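Local structure of copper-containing nitrite reductase (Hyphomicrobium denitrificans 1NES1, 6TFO) at the interface of chains A and B. The protein reduces nitrite to nitric oxide, probably using cytochrome c as electron donor, with copper centres that include one in a cupredoxin domain tethered to the catalytic core. Coordinates in Å, arbitrary orientation; residue numbers count along the deposited sequence, not the author numbering. Chains: chain A/B, Copper-containing nitrite reductase.

Contact 1: the interface of chains A and B. Residues chain A 371-372, 409, 414; chain B 229-231, 254.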
# COMPACT_ATOMS: atom_id res chain seq x y z
N GLY A 371 2.81 43.55 -21.21
CA GLY A 371 3.05 45.00 -21.35
C GLY A 371 3.22 45.45 -22.80
O GLY A 371 3.35 46.68 -23.00
N GLU A 372 3.25 44.51 -23.76
CA GLU A 372 3.41 44.82 -25.21
C GLU A 372 2.36 44.08 -26.04
O GLU A 372 1.71 43.14 -25.53
CB GLU A 372 4.82 44.47 -25.70
CG GLU A 372 5.78 45.66 -25.69
CD GLU A 372 5.44 46.81 -26.62
OE1 GLU A 372 5.98 47.94 -26.40
OE2 GLU A 372 4.66 46.59 -27.57
N ASP A 409 7.50 51.84 -27.28
CA ASP A 409 7.01 53.24 -27.19
C ASP A 409 7.49 53.81 -25.85
O ASP A 409 7.73 55.00 -25.81
CB ASP A 409 5.49 53.34 -27.34
CG ASP A 409 4.91 52.37 -28.37
OD1 ASP A 409 4.63 51.20 -27.98
OD2 ASP A 409 4.79 52.78 -29.55
N TYR A 414 9.54 44.26 -19.52
CA TYR A 414 8.56 43.50 -20.33
C TYR A 414 8.85 42.01 -20.11
O TYR A 414 10.04 41.62 -20.06
CB TYR A 414 8.60 43.97 -21.78
CG TYR A 414 8.21 45.42 -21.99
CD1 TYR A 414 9.15 46.43 -21.93
CD2 TYR A 414 6.89 45.79 -22.25
CE1 TYR A 414 8.80 47.77 -22.10
CE2 TYR A 414 6.53 47.11 -22.42
CZ TYR A 414 7.49 48.10 -22.36
OH TYR A 414 7.12 49.40 -22.53
N ALA B 229 -3.01 47.10 -23.48
CA ALA B 229 -2.26 48.23 -22.90
C ALA B 229 -0.75 48.03 -23.08
O ALA B 229 -0.28 46.87 -23.02
CB ALA B 229 -2.61 48.38 -21.44
N THR B 230 -0.03 49.13 -23.23
CA THR B 230 1.44 49.18 -23.44
C THR B 230 2.09 49.79 -22.20
O THR B 230 1.80 50.95 -21.88
CB THR B 230 1.76 49.94 -24.73
OG1 THR B 230 1.00 49.31 -25.77
CG2 THR B 230 3.23 49.95 -25.09
N GLY B 231 2.97 49.02 -21.54
CA GLY B 231 3.76 49.46 -20.38
C GLY B 231 3.78 48.40 -19.28
O GLY B 231 3.12 47.37 -19.41
N LEU B 254 -3.53 52.06 -27.97
CA LEU B 254 -2.71 52.36 -29.16
C LEU B 254 -3.04 51.41 -30.31
O LEU B 254 -2.73 51.77 -31.44
CB LEU B 254 -1.22 52.20 -28.81
CG LEU B 254 -0.68 53.16 -27.76
CD1 LEU B 254 0.78 52.87 -27.46
CD2 LEU B 254 -0.84 54.60 -28.22
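A:Gly371 meets B:Thr230 and B:Gly231 backbone to backbone, in a loop contact between neighbouring subunits of the homotrimer, and here the packing is tight. The amide N of B:Gly231 donates to the carbonyl O of A:Gly371 over 2.8 Å, nearly straight (160° at the hydrogen), and approaches a lone pair in the carbonyl plane. The same oxygen lies 3.2 Å from CA of B:Thr230, so the loop of chain B meets one carbonyl at two points. Both glycines have positive phi, and A:Gly371 directly follows strand 365-370. Within chain A, the ring of A:Tyr414 sets its edge, in plane, against the carbonyl carbon of A:Gly371 and probably helps to hold that peptide in place.

Beyond the bond the packing loosens. B:Thr230 turns its methyl CG2 away from its own backbone N and towards two carboxylates, those of A:Glu372 and A:Asp409, crossing the aspartate side chain at about a right angle. This is van der Waals contact between a methyl and acidic oxygens, and contributes shape more than polar strength. A:Glu372 bends at its second torsion (chi2 -64°), which brings OE1 to 3.7 Å from CG2 of B:Thr230. B:Leu254 sits at the rim, hiding 12 Å² against 31 Å² for B:Thr230. On this looser side its CD1 stays 4.2 Å from OD1 of A:Asp409, while the same carboxylate oxygen lies 3.4 Å from CG2 of B:Thr230.

Contact 2: the interface of chains A and B. Residues chain A 419, 421, 424; chain B 262, 268-269, 272, 361, 399.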
# COMPACT_ATOMS: atom_id res chain seq x y z
N HIS A 419 1.60 31.64 -22.23
CA HIS A 419 0.41 32.14 -21.49
C HIS A 419 -0.41 30.96 -20.96
O HIS A 419 -1.51 31.21 -20.45
CB HIS A 419 -0.41 33.12 -22.36
CG HIS A 419 -1.03 34.22 -21.56
ND1 HIS A 419 -2.10 34.01 -20.72
CD2 HIS A 419 -0.73 35.52 -21.45
CE1 HIS A 419 -2.44 35.15 -20.15
NE2 HIS A 419 -1.62 36.09 -20.58
N LEU A 421 -0.12 29.57 -18.08
CA LEU A 421 0.69 30.33 -17.11
C LEU A 421 1.11 29.49 -15.90
O LEU A 421 1.98 29.99 -15.14
CB LEU A 421 -0.06 31.59 -16.67
CG LEU A 421 0.02 32.78 -17.65
CD1 LEU A 421 -0.83 33.92 -17.14
CD2 LEU A 421 1.46 33.22 -17.86
N LEU A 424 4.82 29.23 -15.55
CA LEU A 424 5.58 30.15 -14.65
C LEU A 424 6.20 29.33 -13.51
O LEU A 424 7.40 29.50 -13.20
CB LEU A 424 4.63 31.19 -14.05
CG LEU A 424 4.20 32.34 -14.95
CD1 LEU A 424 3.17 33.21 -14.23
CD2 LEU A 424 5.42 33.16 -15.39
N HIS B 262 -6.77 40.10 -17.45
CA HIS B 262 -6.76 39.16 -16.30
C HIS B 262 -6.08 39.81 -15.10
O HIS B 262 -5.28 40.73 -15.29
CB HIS B 262 -6.10 37.81 -16.67
CG HIS B 262 -4.70 37.89 -17.19
ND1 HIS B 262 -3.61 38.13 -16.37
CD2 HIS B 262 -4.21 37.70 -18.44
CE1 HIS B 262 -2.52 38.12 -17.10
NE2 HIS B 262 -2.86 37.88 -18.38
N VAL B 268 -0.60 34.08 -10.42
CA VAL B 268 -1.45 34.57 -11.53
C VAL B 268 -2.32 33.41 -12.01
O VAL B 268 -3.54 33.56 -12.13
CB VAL B 268 -0.60 35.22 -12.64
CG1 VAL B 268 -1.43 35.68 -13.83
CG2 VAL B 268 0.21 36.37 -12.08
N PRO B 269 -1.76 32.20 -12.23
CA PRO B 269 -2.58 31.05 -12.63
C PRO B 269 -3.76 30.82 -11.67
O PRO B 269 -4.81 30.46 -12.12
CB PRO B 269 -1.62 29.86 -12.59
CG PRO B 269 -0.24 30.48 -12.72
CD PRO B 269 -0.34 31.87 -12.10
N ILE B 272 -6.39 33.53 -12.11
CA ILE B 272 -7.08 33.30 -13.41
C ILE B 272 -8.07 32.14 -13.25
O ILE B 272 -9.26 32.38 -13.52
CB ILE B 272 -6.08 33.11 -14.56
CG1 ILE B 272 -5.40 34.44 -14.91
CG2 ILE B 272 -6.74 32.50 -15.79
CD1 ILE B 272 -4.19 34.30 -15.82
N PRO B 361 -6.33 29.04 -17.01
CA PRO B 361 -5.04 29.59 -17.43
C PRO B 361 -4.14 28.76 -18.38
O PRO B 361 -3.13 29.29 -18.77
CB PRO B 361 -4.27 29.66 -16.11
CG PRO B 361 -4.78 28.48 -15.33
CD PRO B 361 -6.27 28.50 -15.64
N GLY B 399 -4.79 33.37 -22.81
CA GLY B 399 -4.35 34.76 -23.01
C GLY B 399 -4.52 35.20 -24.46
O GLY B 399 -3.92 36.21 -24.87
O HOH W 1 -3.80 32.17 -19.03
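A:Leu421 lays its CD1 methyl against B:Ile272 and B:Val268, 3.6 Å from CD1 of the isoleucine, whose side chain it crosses at about a right angle. CG of B:Pro269 packs against the leucine's backbone carbonyl; A:Leu424 lies further out. The leucine also backs one type 2 copper ligand, A:His419: its CG lies over one face of the ring and CA of B:Gly399 over the other, 3.3 Å above the plane, each toward the rim. Held between them, A:His419 meets B:His262 from the opposite direction, the rings at 67° and CD2 of B:His262 at the edge of A:His419. In B:His262, CG stands between backbone N and carbonyl carbon (chi1 57°), turning its ring toward A:His419. The two NE2 atoms are 3.1 Å apart, as suits two imidazoles converging on one copper. CD1 of B:Ile272 backs a face of B:His262.

At the polar rim, A:Leu421 N donates to B:Pro361 O over 3.1 Å, from above the carbonyl plane. The carbonyl oxygens of A:His419 and B:Pro361 come unfavourably close, but water 1 bridges them and contacts ND1 of A:His419 in the ring plane.

The site joins strand 257-262 and helix 268-274 of one subunit to 3-10 helix 421-426 of its neighbour, just after strand 412-418.

Contact 3: the interface of chains A and B. Residues chain A 73, 98-100; chain B 316-318.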
# COMPACT_ATOMS: atom_id res chain seq x y z
N ILE A 73 -1.09 23.69 1.32
CA ILE A 73 -1.75 22.42 0.93
C ILE A 73 -2.10 21.63 2.19
O ILE A 73 -1.19 21.37 3.02
CB ILE A 73 -0.84 21.63 -0.02
CG1 ILE A 73 -0.29 22.52 -1.13
CG2 ILE A 73 -1.58 20.41 -0.55
CD1 ILE A 73 0.58 21.80 -2.14
N ASN A 98 -5.58 17.75 0.48
CA ASN A 98 -5.13 18.31 -0.83
C ASN A 98 -5.73 19.70 -1.12
O ASN A 98 -5.28 20.31 -2.10
CB ASN A 98 -5.45 17.40 -2.01
CG ASN A 98 -4.83 16.04 -1.86
OD1 ASN A 98 -3.73 15.92 -1.34
ND2 ASN A 98 -5.52 15.04 -2.37
N ALA A 99 -6.74 20.15 -0.36
CA ALA A 99 -7.32 21.51 -0.50
C ALA A 99 -6.19 22.53 -0.33
O ALA A 99 -5.38 22.38 0.61
CB ALA A 99 -8.42 21.75 0.50
N SER A 100 -6.12 23.51 -1.24
CA SER A 100 -4.98 24.45 -1.35
C SER A 100 -5.46 25.90 -1.37
O SER A 100 -6.60 26.17 -1.75
CB SER A 100 -4.15 24.14 -2.56
OG SER A 100 -3.83 22.75 -2.62
N MET B 316 -9.74 24.14 -4.22
CA MET B 316 -8.67 24.22 -5.23
C MET B 316 -7.59 23.19 -4.88
O MET B 316 -7.25 23.06 -3.70
CB MET B 316 -8.10 25.64 -5.26
CG MET B 316 -7.24 25.94 -6.46
SD MET B 316 -5.49 25.78 -6.03
CE MET B 316 -5.26 27.29 -5.09
N ASP B 317 -7.07 22.51 -5.89
CA ASP B 317 -6.00 21.50 -5.76
C ASP B 317 -4.73 22.06 -6.41
O ASP B 317 -4.61 21.95 -7.63
CB ASP B 317 -6.48 20.19 -6.36
CG ASP B 317 -5.49 19.06 -6.13
OD1 ASP B 317 -4.28 19.36 -6.10
OD2 ASP B 317 -5.95 17.90 -5.98
N TYR B 318 -3.80 22.59 -5.62
CA TYR B 318 -2.58 23.25 -6.14
C TYR B 318 -1.81 22.30 -7.05
O TYR B 318 -1.37 22.73 -8.10
CB TYR B 318 -1.66 23.81 -5.05
CG TYR B 318 -0.65 24.79 -5.59
CD1 TYR B 318 -1.07 25.99 -6.16
CD2 TYR B 318 0.72 24.52 -5.60
CE1 TYR B 318 -0.16 26.90 -6.71
CE2 TYR B 318 1.63 25.42 -6.14
CZ TYR B 318 1.19 26.61 -6.69
OH TYR B 318 2.06 27.52 -7.25
O HOH W 2 -2.85 19.86 -3.72
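The first residue of strand 100-106 in the N-terminal cupredoxin domain, A:Ser100, meets the start of helix 318-323 of chain B at B:Tyr318, and appears to cap it from across the interface. Its hydroxyl OG accepts the amide N of B:Tyr318 at 3.0 Å, almost straight (166° at the hydrogen). With chi1 at -49°, OG stands beside the serine's own backbone N, and it donates in turn to A:Asn98 O over 2.9 Å, from above that carbonyl plane. The backbone N of A:Ser100 gives a second link, to B:Met316 O at 2.7 Å, arriving nearly along the C=O axis though bent at the hydrogen (136°). Water 2 joins A:Asn98 O and OG of A:Ser100 to the carboxylate OD1 of B:Asp317, the latter at 2.8 Å. CB of A:Ser100 packs on CB of B:Tyr318 at 3.5 Å, with the thioether SD of B:Met316 further off. With an alanine here, the helix-start amide of B:Tyr318 would probably lose its acceptor, and A:Asn98 O and water 2 a partner. The patch probably helps to dock the tethered domain, which carries its own type 1 copper, on the neighbouring subunit.

Contact 2 lies between the others, its C-alpha centre about 18 Å from each of theirs, and the centres of contacts 1 and 3 are about 34 Å apart, so the three run almost in a line along the A-B interface. They share no residues, but contacts 1 and 2 are linked along the chain: strand 412-418 of A carries A:Tyr414 and runs out just before A:His419, and B:Ala229 lies two residues after B:His227, a ligand of the same copper as B:His262. Contact 2 forms the type 2 copper site between subunits, and contact 1 ties the same cores further along. Contact 3 adds the tethered domain to this pair.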